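Local structure of glycoside hydrolase family 88 protein (Bacteroides vulgatus, 4Q88) at residues Lys112-Asp116 against Thr117-Ala121; Val153-Tyr156 against Asp157-Asn161. The protein is of uncharacterised function but is probably a glycoside hydrolase of family 88. All blocks are in the same frame, centred on the assembly; numbering follows the deposited sequence. Where two conformers were deposited one is given.

How the interactions relate
Following the chain from the N terminus, interaction 1 comes first: it spans the short turn D114-D116 that joins helix 103-113 to helix 117-132, with K119 reaching back over that turn to D114. Interaction 2 comes later, at the C-terminal end of helix 144-159, where the chain leaves the helix for the turn into helix 163-179. The two are in series, neither enclosing nor crossing the other, and their centres lie about 12 Å apart. They nevertheless touch: K112 NZ forms a salt bridge to D157 OD2 at 2.8 Å, and I158 packs against K112 and I120. The end of helix 144-159 is thereby tied to both helices that flank the D114-D116 turn.

Interaction 1 of 2, residues Lys112-Asp116 against Thr117-Ala121; sequences KLDPD and TIKIA
With chi1 at -63°, the CG of K119 stands beside its own backbone N, and beyond CG the chain is fully extended, which carries NZ back across the turn to D114. There NZ donates to the backbone O of D114 at 2.8 Å, in the carbonyl plane and on a lone pair. The D114 carboxylate adds a weak bond that is also a salt bridge, its OD2 lying 3.1 Å from NZ; the two side chains meet at about a right angle. One ammonium group thus grips both the main chain and the side chain of the first residue to leave helix 103-113. On its way the lysine chain runs alongside D116, with CE 3.9 Å from D116 CB.

D116 occupies the N-cap position. Its CG is anti to the backbone N (chi1 178°), placing OD1 where I118 N can donate to it, a weak capping bond of 3.3 Å. The backbone O of D116 also accepts from K119 N at 2.9 Å, with an N-H...O angle of 150°.

This surface turn links helix 103-113 to helix 117-132, and K112 from the first and I120 from the second both rest on I158 of helix 144-159.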
# COMPACT_ATOMS: atom_id res chain seq x y z
N LYS A 112 6.62 15.36 -10.91
CA LYS A 112 6.28 15.13 -12.31
C LYS A 112 5.30 16.15 -12.88
O LYS A 112 5.39 16.52 -14.07
CB LYS A 112 5.72 13.71 -12.51
CG LYS A 112 6.81 12.65 -12.41
CD LYS A 112 7.91 12.81 -13.47
CE LYS A 112 7.37 12.74 -14.90
NZ LYS A 112 6.73 11.41 -15.20
N LEU A 113 4.37 16.60 -12.05
CA LEU A 113 3.40 17.62 -12.48
C LEU A 113 3.99 18.99 -12.66
O LEU A 113 3.54 19.76 -13.54
CB LEU A 113 2.22 17.74 -11.49
CG LEU A 113 1.46 16.46 -11.25
CD1 LEU A 113 0.35 16.71 -10.23
CD2 LEU A 113 0.89 15.89 -12.54
N ASP A 114 4.99 19.33 -11.85
CA ASP A 114 5.55 20.70 -11.83
C ASP A 114 6.98 20.59 -11.31
O ASP A 114 7.21 20.74 -10.09
CB ASP A 114 4.67 21.57 -10.92
CG ASP A 114 5.18 22.99 -10.76
OD1 ASP A 114 5.80 23.51 -11.71
OD2 ASP A 114 4.94 23.58 -9.68
N PRO A 115 7.92 20.25 -12.21
CA PRO A 115 9.27 19.94 -11.79
C PRO A 115 9.95 21.08 -11.12
O PRO A 115 9.90 22.21 -11.60
CB PRO A 115 9.97 19.57 -13.10
CG PRO A 115 8.88 18.97 -13.91
CD PRO A 115 7.68 19.81 -13.59
N ASP A 116 10.59 20.78 -10.01
CA ASP A 116 11.32 21.75 -9.21
C ASP A 116 12.24 20.89 -8.36
O ASP A 116 11.77 20.00 -7.60
CB ASP A 116 10.33 22.52 -8.37
CG ASP A 116 10.98 23.53 -7.46
OD1 ASP A 116 12.22 23.54 -7.26
OD2 ASP A 116 10.19 24.30 -6.89
N THR A 117 13.55 21.09 -8.51
CA THR A 117 14.54 20.20 -7.88
C THR A 117 14.33 20.05 -6.36
O THR A 117 14.60 18.95 -5.82
CB THR A 117 16.00 20.67 -8.14
OG1 THR A 117 16.12 22.03 -7.76
CG2 THR A 117 16.36 20.57 -9.64
N ILE A 118 13.81 21.08 -5.70
CA ILE A 118 13.57 21.01 -4.24
C ILE A 118 12.59 19.91 -3.83
O ILE A 118 12.73 19.32 -2.75
CB ILE A 118 13.15 22.38 -3.61
CG1 ILE A 118 13.07 22.30 -2.09
CG2 ILE A 118 11.81 22.88 -4.12
CD1 ILE A 118 14.41 22.08 -1.44
N LYS A 119 11.63 19.59 -4.69
CA LYS A 119 10.61 18.58 -4.37
C LYS A 119 11.18 17.18 -4.21
O LYS A 119 10.66 16.40 -3.39
CB LYS A 119 9.49 18.55 -5.40
CG LYS A 119 8.72 19.85 -5.47
CD LYS A 119 7.68 19.90 -6.56
CE LYS A 119 7.05 21.29 -6.57
NZ LYS A 119 6.09 21.54 -7.68
N ILE A 120 12.24 16.87 -4.93
CA ILE A 120 12.84 15.55 -4.81
C ILE A 120 14.26 15.57 -4.24
O ILE A 120 14.89 14.53 -4.18
CB ILE A 120 12.83 14.82 -6.15
CG1 ILE A 120 13.62 15.61 -7.20
CG2 ILE A 120 11.38 14.52 -6.56
CD1 ILE A 120 13.84 14.86 -8.48
N ALA A 121 14.74 16.72 -3.77
CA ALA A 121 16.12 16.80 -3.27
C ALA A 121 16.34 15.81 -2.14
O ALA A 121 17.32 15.08 -2.14
CB ALA A 121 16.46 18.22 -2.80

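Interaction 2 of 2, residues Val153-Tyr156 against Asp157-Asn161; sequences VKMY and DITKN
An ST turn marks the end of helix 144-159, where T159 bonds in two directions. Its OG1 donates to M155 O at 2.9 Å, from above the carbonyl plane, and accepts from N161 N at 3.0 Å. Chi1 of 63° sets this hydroxyl between the threonine's own backbone N and carbonyl carbon, from where it reaches back to the preceding helical turn. M155 O is gripped twice, because T159 N also donates to it at 2.8 Å with an N-H...O angle of 170°.

K160 then leaves helical geometry with positive phi, as the chain turns toward helix 163-179. Its CA lies over one face of the Y156 ring, 4.0 Å from the centroid and offset toward the rim, a CH-pi contact. N161 O approaches the same ring at its edge, in plane, 3.3 Å from CD1. The lysine chain bends at chi2 and chi4, bringing NZ to D157 O at 2.7 Å on an in-plane lone pair.

NZ also makes a long salt bridge of 3.9 Å to D157 OD1. A water donates to D157 OD2 and K154 O, and K112 forms a salt bridge with OD2. I158 rests on A108 and Y111 of helix 103-113.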
# COMPACT_ATOMS: atom_id res chain seq x y z
N VAL A 153 10.50 2.84 -8.38
CA VAL A 153 10.12 3.03 -9.79
C VAL A 153 9.82 4.50 -10.09
O VAL A 153 10.09 4.97 -11.22
CB VAL A 153 8.95 2.13 -10.25
CG1 VAL A 153 9.39 0.67 -10.23
CG2 VAL A 153 7.66 2.33 -9.43
N LYS A 154 9.27 5.22 -9.11
CA LYS A 154 8.95 6.65 -9.29
C LYS A 154 10.26 7.45 -9.40
O LYS A 154 10.37 8.39 -10.23
CB LYS A 154 8.07 7.18 -8.17
CG LYS A 154 6.65 6.65 -8.25
CD LYS A 154 5.80 7.04 -7.04
CE LYS A 154 4.43 6.41 -7.11
NZ LYS A 154 3.60 6.90 -8.23
N MSE A 155 11.28 7.06 -8.63
CA MSE A 155 12.57 7.81 -8.65
C MSE A 155 13.32 7.48 -9.90
O MSE A 155 13.92 8.39 -10.52
CB MSE A 155 13.46 7.60 -7.40
CG MSE A 155 12.79 8.06 -6.07
SE MSE A 155 12.27 9.96 -6.11
CE MSE A 155 14.08 10.65 -6.45
N TYR A 156 13.30 6.22 -10.33
CA TYR A 156 13.83 5.84 -11.65
C TYR A 156 13.16 6.64 -12.75
O TYR A 156 13.85 7.15 -13.68
CB TYR A 156 13.70 4.33 -11.94
CG TYR A 156 14.24 4.03 -13.30
CD1 TYR A 156 15.60 3.86 -13.50
CD2 TYR A 156 13.41 4.05 -14.44
CE1 TYR A 156 16.16 3.68 -14.76
CE2 TYR A 156 13.95 3.86 -15.73
CZ TYR A 156 15.33 3.66 -15.87
OH TYR A 156 15.90 3.47 -17.11
N ASP A 157 11.83 6.73 -12.73
CA ASP A 157 11.13 7.47 -13.79
C ASP A 157 11.68 8.89 -13.95
O ASP A 157 11.87 9.41 -15.10
CB ASP A 157 9.64 7.55 -13.45
CG ASP A 157 8.86 8.30 -14.47
OD1 ASP A 157 8.94 7.92 -15.65
OD2 ASP A 157 8.18 9.25 -14.10
N ILE A 158 11.98 9.52 -12.83
CA ILE A 158 12.58 10.89 -12.84
C ILE A 158 14.06 10.92 -13.23
O ILE A 158 14.44 11.66 -14.15
CB ILE A 158 12.39 11.58 -11.50
CG1 ILE A 158 10.89 11.79 -11.25
CG2 ILE A 158 13.12 12.95 -11.46
CD1 ILE A 158 10.54 12.08 -9.81
N THR A 159 14.88 10.13 -12.55
CA THR A 159 16.32 10.22 -12.68
C THR A 159 16.94 9.44 -13.81
O THR A 159 18.08 9.75 -14.25
CB THR A 159 17.01 9.74 -11.40
OG1 THR A 159 16.70 8.37 -11.19
CG2 THR A 159 16.59 10.59 -10.17
N LYS A 160 16.23 8.40 -14.25
CA LYS A 160 16.76 7.32 -15.06
C LYS A 160 18.02 6.70 -14.53
O LYS A 160 18.81 6.16 -15.29
CB LYS A 160 16.96 7.77 -16.52
CG LYS A 160 15.78 8.54 -17.09
CD LYS A 160 14.52 7.71 -17.19
CE LYS A 160 13.55 8.34 -18.18
NZ LYS A 160 12.19 8.60 -17.68
N ASN A 161 18.22 6.73 -13.22
CA ASN A 161 19.37 6.12 -12.59
C ASN A 161 19.07 4.62 -12.40
O ASN A 161 18.24 4.26 -11.54
CB ASN A 161 19.67 6.81 -11.26
CG ASN A 161 20.81 6.17 -10.48
OD1 ASN A 161 21.30 5.08 -10.81
ND2 ASN A 161 21.24 6.84 -9.42
O HOH W 1 8.03 9.54 -11.12